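Local coordinates for aldehyde dehydrogenase family protein (Pseudomonas syringae pv. tomato, PDB 5IUV) that probably oxidises indole-3-acetaldehyde to the auxin indole-3-acetic acid, using NAD+ as the hydride acceptor, at residues R126-S131 with D462-P466. Residues are numbered along the deposited sequence; the frame is centred on the assembly and turned at random.
Sequences RALSWS and DMTAP
Asp-462 OD1 is gripped twice by Thr-464, the residue whose CG2 lies 4.2 Å from Trp-130 CZ2. Thr-464 OG1 meets the syn lone pair of Asp-462 OD1 at 2.7 Å, while Thr-464 N approaches the same oxygen from the anti side, 31° out of the carboxylate plane, closing an Asx turn. A type I beta turn from Asp-462 to Ala-465 is superimposed on it, and together they fix the backbone that presents Met-463 to helix 113-134. Met-463 CB sits over one face of the Trp-130 indole, 3.6 Å from the five-membered ring centroid and only 8° off its normal, a CH-pi contact. Bends at chi2 and chi3 then carry the sulfur to Ala-127 and turn the terminal methyl back toward the indole: Met-463 SD lies 3.8 Å from Ala-127 CA, and Met-463 CE is also 3.8 Å from Trp-130 CE3. In this aldehyde dehydrogenase fold the loop after strand 452-455 packs on helix 113-134; the side chain of Met-463 is about 12 Å from the bound NAD. On the helix, Ala-127 O accepts from both Ser-131 OG, at 2.8 Å, and Ser-131 N. The contact borders subunit interfaces: Lys-137 of a third subunit makes a cation-pi contact with Trp-130, and Tyr-139 OH of that subunit hydrogen-bonds Thr-464 O.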
loop_
_atom_site.group_PDB
_atom_site.type_symbol
_atom_site.label_atom_id
_atom_site.label_comp_id
_atom_site.label_asym_id
_atom_site.label_seq_id
_atom_site.Cartn_x
_atom_site.Cartn_y
_atom_site.Cartn_z
ATOM N N ARG A 126 10.907 5.243 -22.007
ATOM C CA ARG A 126 9.827 5.379 -21.047
ATOM C C ARG A 126 9.959 4.373 -19.902
ATOM O O ARG A 126 9.646 4.688 -18.759
ATOM C CB ARG A 126 8.486 5.211 -21.774
ATOM C CG ARG A 126 7.250 5.475 -20.949
ATOM C CD ARG A 126 5.986 5.285 -21.801
ATOM N NE ARG A 126 6.038 6.057 -23.043
ATOM C CZ ARG A 126 5.990 5.527 -24.263
ATOM N NH1 ARG A 126 5.876 4.215 -24.417
ATOM N NH2 ARG A 126 6.047 6.311 -25.333
ATOM N N ALA A 127 10.427 3.165 -20.199
ATOM C CA ALA A 127 10.616 2.180 -19.143
ATOM C C ALA A 127 11.729 2.616 -18.199
ATOM O O ALA A 127 11.632 2.407 -16.996
ATOM C CB ALA A 127 10.920 0.794 -19.732
ATOM N N LEU A 128 12.782 3.221 -18.746
ATOM C CA LEU A 128 13.902 3.688 -17.932
ATOM C C LEU A 128 13.516 4.881 -17.060
ATOM O O LEU A 128 13.829 4.917 -15.871
ATOM C CB LEU A 128 15.106 4.062 -18.817
ATOM C CG LEU A 128 15.759 2.955 -19.654
ATOM C CD1 LEU A 128 17.017 3.452 -20.375
ATOM C CD2 LEU A 128 16.092 1.755 -18.781
ATOM N N SER A 129 12.848 5.867 -17.649
ATOM C CA SER A 129 12.515 7.076 -16.903
ATOM C C SER A 129 11.376 6.842 -15.916
ATOM O O SER A 129 11.394 7.383 -14.819
ATOM C CB SER A 129 12.160 8.229 -17.857
ATOM O OG SER A 129 11.107 7.891 -18.737
ATOM N N TRP A 130 10.378 6.056 -16.305
ATOM C CA TRP A 130 9.258 5.786 -15.402
ATOM C C TRP A 130 9.777 5.033 -14.183
ATOM O O TRP A 130 9.444 5.368 -13.050
ATOM C CB TRP A 130 8.155 4.988 -16.111
ATOM C CG TRP A 130 6.848 4.849 -15.358
ATOM C CD1 TRP A 130 5.730 5.629 -15.502
ATOM C CD2 TRP A 130 6.516 3.855 -14.380
ATOM N NE1 TRP A 130 4.731 5.184 -14.669
ATOM C CE2 TRP A 130 5.188 4.099 -13.968
ATOM C CE3 TRP A 130 7.217 2.786 -13.807
ATOM C CZ2 TRP A 130 4.544 3.310 -13.007
ATOM C CZ3 TRP A 130 6.579 2.006 -12.856
ATOM C CH2 TRP A 130 5.256 2.276 -12.461
ATOM N N SER A 131 10.604 4.022 -14.421
ATOM C CA SER A 131 11.209 3.272 -13.328
ATOM C C SER A 131 12.036 4.193 -12.435
ATOM O O SER A 131 11.962 4.112 -11.211
ATOM C CB SER A 131 12.086 2.135 -13.863
ATOM O OG SER A 131 11.308 1.165 -14.542
ATOM N N ASP A 462 0.032 0.553 -20.136
ATOM C CA ASP A 462 1.221 1.379 -20.297
ATOM C C ASP A 462 2.188 0.979 -19.188
ATOM O O ASP A 462 2.122 -0.155 -18.709
ATOM C CB ASP A 462 0.867 2.868 -20.258
ATOM C CG ASP A 462 -0.008 3.239 -19.064
ATOM O OD1 ASP A 462 0.068 2.551 -18.029
ATOM O OD2 ASP A 462 -0.762 4.234 -19.152
ATOM N N MET A 463 3.060 1.884 -18.749
ATOM C CA MET A 463 4.030 1.505 -17.721
ATOM C C MET A 463 3.391 1.195 -16.364
ATOM O O MET A 463 4.050 0.640 -15.484
ATOM C CB MET A 463 5.094 2.590 -17.547
ATOM C CG MET A 463 6.225 2.521 -18.578
ATOM S SD MET A 463 7.095 0.930 -18.618
ATOM C CE MET A 463 7.800 0.847 -16.975
ATOM N N THR A 464 2.119 1.538 -16.182
ATOM C CA THR A 464 1.467 1.295 -14.894
ATOM C C THR A 464 0.901 -0.118 -14.802
ATOM O O THR A 464 0.443 -0.531 -13.741
ATOM C CB THR A 464 0.307 2.296 -14.617
ATOM O OG1 THR A 464 -0.773 2.047 -15.524
ATOM C CG2 THR A 464 0.776 3.738 -14.743
ATOM N N ALA A 465 0.940 -0.849 -15.913
ATOM C CA ALA A 465 0.308 -2.165 -15.999
ATOM C C ALA A 465 1.320 -3.302 -15.997
ATOM O O ALA A 465 2.069 -3.451 -16.957
ATOM C CB ALA A 465 -0.550 -2.258 -17.257
ATOM N N PRO A 466 1.315 -4.126 -14.931
ATOM C CA PRO A 466 2.180 -5.309 -14.859
ATOM C C PRO A 466 1.915 -6.214 -16.045
ATOM O O PRO A 466 0.770 -6.351 -16.458
ATOM C CB PRO A 466 1.758 -6.003 -13.554
ATOM C CG PRO A 466 0.960 -5.016 -12.813
ATOM C CD PRO A 466 0.409 -4.024 -13.774
#